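Local coordinates for benzoylformate Decarboxylase (Polynucleobacter necessarius, PDB 4K9Q), which probably catalyses the thiamine diphosphate- and magnesium-dependent decarboxylation of benzoylformate to benzaldehyde, at residues A[185-190]-A[316-321]; A[300-305]-A[310-315]. One frame throughout, in Å; residues are numbered along the deposited sequence.

Contact 1 (A[185-190]-A[316-321]); sequences DKVKEF and KLFLIE
Helical segments 185-190 and 316-321 cross with Val187 nearest Glu321, their CA atoms 7.1 Å apart. The two short axes pass 10.7 Å from each other at a signed crossing angle of -57°, so the helices diverge quickly and only a small patch of each meets the other. Val187 reaches across with both methyls. Val187 CG1 stands anti to the backbone N (chi1 179°), which carries it to the backbone of Glu321, 4.0 Å from Glu321 C, and to that residue's CB. The other methyl, Val187 CG2, lies 4.4 Å from Phe318 CD1. Both helices belong to the Rossmann-like central domain of this thiamine diphosphate enzyme family, and they pack beside strand 309-312, the last strand of its parallel sheet: Leu311 is touched by Lys186, Phe190 and Phe318 alike. The Phe318 ring leans toward the first helix and brings its CE1 within 4.3 Å of Phe190 CD2, an oblique, purely apolar approach of two buried rings. Glu321 contributes its CB, while its chain bends at chi2 and carries the carboxylate away to a salt bridge with Lys324. Within segment 185-190, Lys186 NZ reaches forward to Glu189, three residues on, in a salt bridge that meets the syn lone pair of Glu189 OE1 at 3.0 Å.

Contact 2 (A[300-305]-A[310-315]); sequences NMTSKA and SLVSDS
Thr302 makes the whole of the close packing between segments 300-305 and 310-315, by van der Waals contact. Thr302 CG2 lies 3.5 Å from Ser310 CB and also rests against the carbonyl O of Leu311. Thr302 CB faces Ser310 OG at 3.6 Å. On the other branch, Thr302 OG1 comes 3.6 Å from Val312 CG2, the two side chains crossing at a slant. That hydroxyl sits between the backbone N and the carbonyl carbon (chi1 47°), within hydrogen-bonding distance of Pro299 O and of Gln148 OE1 of the second subunit, its stronger partner; its single proton can serve one fully or be shared between them.

Hydrogen bonds also run within each segment. Ser303 OG donates to Asn300 O at 2.8 Å, and Lys304 NZ to Asn300 OD1, also at 2.8 Å; the same NZ forms a salt bridge to Glu107 of the third subunit. Beyond the strand, Ser313 OG donates to Asp314 O, and Asp314 N-caps the following helix through OD2 to Leu317 N. Helix 299-303 and strand 309-312 follow strand 291-296 in a beta-alpha-beta crossover of the central domain's parallel, Rossmann-like sheet, whose outermost strand within this chain, 309-312, is hydrogen-bonded by the second subunit.

How the contacts relate
From the N terminus, helix 184-196 comes first, followed by five strands of the parallel sheet up to 291-296, and the chain then turns into the short helix 299-303. Contact 2 closes a small loop, with just four residues between its segments, as strand 309-312 becomes the outermost strand of the sheet within this chain. Helix 315-323 follows directly, and contact 1 brings it back to helix 184-196, closing a long loop in which contact 2 is nested. Their centres are about 13 Å apart. Leu311 joins them: Leu311 CD2 is 3.6 Å from Phe190 CE2. Together they tie helices 184-196 and 315-323 to strand 309-312, and both also touch the second subunit.

Contact 1 (A[185-190]-A[316-321])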
loop_
_atom_site.group_PDB
_atom_site.type_symbol
_atom_site.label_atom_id
_atom_site.label_comp_id
_atom_site.label_asym_id
_atom_site.label_seq_id
_atom_site.Cartn_x
_atom_site.Cartn_y
_atom_site.Cartn_z
ATOM N N ASP A 185 1.233 22.674 29.598
ATOM C CA ASP A 185 0.216 23.702 29.330
ATOM C C ASP A 185 -1.181 23.094 29.216
ATOM O O ASP A 185 -2.174 23.710 29.605
ATOM C CB ASP A 185 0.514 24.467 28.038
ATOM C CG ASP A 185 1.743 25.352 28.145
ATOM O OD1 ASP A 185 2.143 25.685 29.281
ATOM O OD2 ASP A 185 2.300 25.717 27.086
ATOM N N LYS A 186 -1.255 21.890 28.657
ATOM C CA LYS A 186 -2.538 21.221 28.489
ATOM C C LYS A 186 -3.018 20.629 29.812
ATOM O O LYS A 186 -4.219 20.629 30.098
ATOM C CB LYS A 186 -2.439 20.158 27.387
ATOM C CG LYS A 186 -2.424 20.742 25.984
ATOM C CD LYS A 186 -3.819 21.206 25.608
ATOM C CE LYS A 186 -3.861 21.908 24.268
ATOM N NZ LYS A 186 -5.242 22.396 23.998
ATOM N N VAL A 187 -2.092 20.130 30.627
ATOM C CA VAL A 187 -2.468 19.654 31.955
ATOM C C VAL A 187 -3.093 20.809 32.738
ATOM O O VAL A 187 -4.122 20.643 33.394
ATOM C CB VAL A 187 -1.275 19.109 32.756
ATOM C CG1 VAL A 187 -1.729 18.660 34.139
ATOM C CG2 VAL A 187 -0.609 17.953 32.020
ATOM N N LYS A 188 -2.459 21.977 32.669
ATOM C CA LYS A 188 -2.966 23.160 33.362
ATOM C C LYS A 188 -4.359 23.539 32.860
ATOM O O LYS A 188 -5.272 23.786 33.649
ATOM C CB LYS A 188 -2.001 24.334 33.181
ATOM C CG LYS A 188 -2.395 25.576 33.958
ATOM C CD LYS A 188 -1.324 26.662 33.850
ATOM C CE LYS A 188 -1.758 27.949 34.552
ATOM N NZ LYS A 188 -0.741 29.044 34.437
ATOM N N GLU A 189 -4.514 23.575 31.542
ATOM C CA GLU A 189 -5.805 23.864 30.929
ATOM C C GLU A 189 -6.873 22.862 31.379
ATOM O O GLU A 189 -7.982 23.243 31.767
ATOM C CB GLU A 189 -5.670 23.847 29.407
ATOM C CG GLU A 189 -6.980 24.114 28.673
ATOM C CD GLU A 189 -6.896 23.805 27.189
ATOM O OE1 GLU A 189 -5.764 23.737 26.651
ATOM O OE2 GLU A 189 -7.965 23.624 26.562
ATOM N N PHE A 190 -6.541 21.573 31.331
ATOM C CA PHE A 190 -7.507 20.547 31.718
ATOM C C PHE A 190 -7.862 20.649 33.203
ATOM O O PHE A 190 -9.028 20.518 33.585
ATOM C CB PHE A 190 -6.983 19.143 31.392
ATOM C CG PHE A 190 -7.111 18.759 29.939
ATOM C CD1 PHE A 190 -7.117 19.718 28.941
ATOM C CD2 PHE A 190 -7.227 17.416 29.578
ATOM C CE1 PHE A 190 -7.234 19.357 27.609
ATOM C CE2 PHE A 190 -7.348 17.053 28.249
ATOM C CZ PHE A 190 -7.362 18.016 27.267
ATOM N N LYS A 316 -0.673 7.173 33.189
ATOM C CA LYS A 316 -0.074 7.327 34.509
ATOM C C LYS A 316 0.552 8.713 34.653
ATOM O O LYS A 316 0.318 9.412 35.648
ATOM C CB LYS A 316 0.959 6.231 34.782
ATOM C CG LYS A 316 1.352 6.150 36.248
ATOM C CD LYS A 316 2.270 4.985 36.533
ATOM C CE LYS A 316 2.602 4.935 38.018
ATOM N NZ LYS A 316 3.642 3.922 38.323
ATOM N N LEU A 317 1.337 9.111 33.660
ATOM C CA LEU A 317 1.991 10.412 33.699
ATOM C C LEU A 317 0.961 11.539 33.789
ATOM O O LEU A 317 1.144 12.488 34.552
ATOM C CB LEU A 317 2.897 10.599 32.490
ATOM C CG LEU A 317 4.073 9.622 32.496
ATOM C CD1 LEU A 317 5.012 9.905 31.345
ATOM C CD2 LEU A 317 4.817 9.710 33.811
ATOM N N PHE A 318 -0.131 11.431 33.034
ATOM C CA PHE A 318 -1.172 12.451 33.129
ATOM C C PHE A 318 -1.833 12.492 34.503
ATOM O O PHE A 318 -2.000 13.559 35.079
ATOM C CB PHE A 318 -2.269 12.285 32.083
ATOM C CG PHE A 318 -3.407 13.243 32.289
ATOM C CD1 PHE A 318 -3.318 14.551 31.823
ATOM C CD2 PHE A 318 -4.529 12.861 33.008
ATOM C CE1 PHE A 318 -4.358 15.450 32.040
ATOM C CE2 PHE A 318 -5.561 13.749 33.232
ATOM C CZ PHE A 318 -5.477 15.043 32.746
ATOM N N LEU A 319 -2.231 11.335 35.016
ATOM C CA LEU A 319 -2.932 11.292 36.299
ATOM C C LEU A 319 -2.064 11.857 37.431
ATOM O O LEU A 319 -2.552 12.561 38.312
ATOM C CB LEU A 319 -3.388 9.866 36.614
ATOM C CG LEU A 319 -4.569 9.402 35.754
ATOM C CD1 LEU A 319 -4.688 7.882 35.757
ATOM C CD2 LEU A 319 -5.868 10.064 36.227
ATOM N N ILE A 320 -0.775 11.552 37.394
ATOM C CA ILE A 320 0.159 12.075 38.391
ATOM C C ILE A 320 0.259 13.605 38.313
ATOM O O ILE A 320 0.194 14.297 39.332
ATOM C CB ILE A 320 1.556 11.433 38.236
ATOM C CG1 ILE A 320 1.504 9.963 38.666
ATOM C CG2 ILE A 320 2.579 12.184 39.061
ATOM C CD1 ILE A 320 2.713 9.176 38.247
ATOM N N GLU A 321 0.386 14.133 37.099
ATOM C CA GLU A 321 0.496 15.575 36.920
ATOM C C GLU A 321 -0.803 16.312 37.261
ATOM O O GLU A 321 -0.780 17.394 37.851
ATOM C CB GLU A 321 0.948 15.911 35.495
ATOM C CG GLU A 321 2.402 15.533 35.204
ATOM C CD GLU A 321 3.360 16.050 36.269
ATOM O OE1 GLU A 321 3.411 17.280 36.480
ATOM O OE2 GLU A 321 4.052 15.227 36.909
#

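Contact 2 (A[300-305]-A[310-315])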
loop_
_atom_site.group_PDB
_atom_site.type_symbol
_atom_site.label_atom_id
_atom_site.label_comp_id
_atom_site.label_asym_id
_atom_site.label_seq_id
_atom_site.Cartn_x
_atom_site.Cartn_y
_atom_site.Cartn_z
ATOM N N ASN A 300 -3.522 8.456 17.352
ATOM C CA ASN A 300 -4.580 8.011 16.447
ATOM C C ASN A 300 -5.957 8.156 17.094
ATOM O O ASN A 300 -6.912 8.600 16.447
ATOM C CB ASN A 300 -4.345 6.563 15.995
ATOM C CG ASN A 300 -5.459 6.046 15.088
ATOM O OD1 ASN A 300 -6.298 5.245 15.509
ATOM N ND2 ASN A 300 -5.474 6.514 13.844
ATOM N N MET A 301 -6.053 7.794 18.373
ATOM C CA MET A 301 -7.330 7.864 19.093
ATOM C C MET A 301 -7.825 9.294 19.245
ATOM O O MET A 301 -8.998 9.592 18.997
ATOM C CB MET A 301 -7.232 7.210 20.473
ATOM C CG MET A 301 -7.007 5.725 20.407
ATOM S SD MET A 301 -8.357 4.952 19.494
ATOM C CE MET A 301 -7.414 3.858 18.443
ATOM N N THR A 302 -6.938 10.187 19.656
ATOM C CA THR A 302 -7.346 11.575 19.807
ATOM C C THR A 302 -7.649 12.214 18.438
ATOM O O THR A 302 -8.519 13.079 18.335
ATOM C CB THR A 302 -6.294 12.384 20.581
ATOM O OG1 THR A 302 -4.997 12.106 20.040
ATOM C CG2 THR A 302 -6.320 12.002 22.075
ATOM N N SER A 303 -6.947 11.780 17.389
ATOM C CA SER A 303 -7.149 12.391 16.074
ATOM C C SER A 303 -8.544 12.152 15.509
ATOM O O SER A 303 -9.022 12.943 14.691
ATOM C CB SER A 303 -6.084 11.929 15.068
ATOM O OG SER A 303 -6.368 10.639 14.553
ATOM N N LYS A 304 -9.196 11.080 15.956
ATOM C CA LYS A 304 -10.475 10.667 15.373
ATOM C C LYS A 304 -11.651 10.689 16.359
ATOM O O LYS A 304 -12.734 10.174 16.052
ATOM C CB LYS A 304 -10.342 9.274 14.728
ATOM C CG LYS A 304 -10.140 8.135 15.704
ATOM C CD LYS A 304 -9.698 6.880 14.963
ATOM C CE LYS A 304 -9.730 5.670 15.868
ATOM N NZ LYS A 304 -8.977 4.529 15.263
ATOM N N ALA A 305 -11.440 11.287 17.532
ATOM C CA ALA A 305 -12.495 11.408 18.540
ATOM C C ALA A 305 -13.746 12.093 17.970
ATOM O O ALA A 305 -13.650 12.968 17.109
ATOM C CB ALA A 305 -11.983 12.176 19.762
ATOM N N SER A 310 -8.644 17.312 23.510
ATOM C CA SER A 310 -7.797 16.179 23.853
ATOM C C SER A 310 -6.341 16.559 24.070
ATOM O O SER A 310 -5.885 17.625 23.651
ATOM C CB SER A 310 -7.868 15.126 22.743
ATOM O OG SER A 310 -7.382 15.665 21.521
ATOM N N LEU A 311 -5.621 15.670 24.743
ATOM C CA LEU A 311 -4.161 15.709 24.748
ATOM C C LEU A 311 -3.619 14.284 24.673
ATOM O O LEU A 311 -4.301 13.326 25.067
ATOM C CB LEU A 311 -3.624 16.445 25.987
ATOM C CG LEU A 311 -3.872 15.866 27.383
ATOM C CD1 LEU A 311 -2.866 14.769 27.710
ATOM C CD2 LEU A 311 -3.789 16.960 28.432
ATOM N N VAL A 312 -2.404 14.140 24.146
ATOM C CA VAL A 312 -1.761 12.828 24.082
ATOM C C VAL A 312 -0.815 12.664 25.263
ATOM O O VAL A 312 0.053 13.518 25.504
ATOM C CB VAL A 312 -0.990 12.623 22.757
ATOM C CG1 VAL A 312 -0.536 11.166 22.619
ATOM C CG2 VAL A 312 -1.846 13.026 21.570
ATOM N N SER A 313 -0.983 11.572 26.001
ATOM C CA SER A 313 -0.152 11.296 27.165
ATOM C C SER A 313 -0.339 9.872 27.655
ATOM O O SER A 313 -1.438 9.316 27.582
ATOM C CB SER A 313 -0.511 12.245 28.314
ATOM O OG SER A 313 0.276 11.979 29.454
ATOM N N ASP A 314 0.738 9.301 28.177
ATOM C CA ASP A 314 0.636 8.118 29.019
ATOM C C ASP A 314 -0.369 8.409 30.134
ATOM O O ASP A 314 -0.362 9.495 30.721
ATOM C CB ASP A 314 1.999 7.799 29.634
ATOM C CG ASP A 314 1.976 6.555 30.489
ATOM O OD1 ASP A 314 2.142 5.449 29.926
ATOM O OD2 ASP A 314 1.808 6.678 31.725
ATOM N N SER A 315 -1.243 7.454 30.431
ATOM C CA SER A 315 -2.272 7.681 31.438
ATOM C C SER A 315 -1.688 7.943 32.822
ATOM O O SER A 315 -2.161 8.816 33.551
ATOM C CB SER A 315 -3.220 6.482 31.516
ATOM O OG SER A 315 -4.244 6.607 30.546
#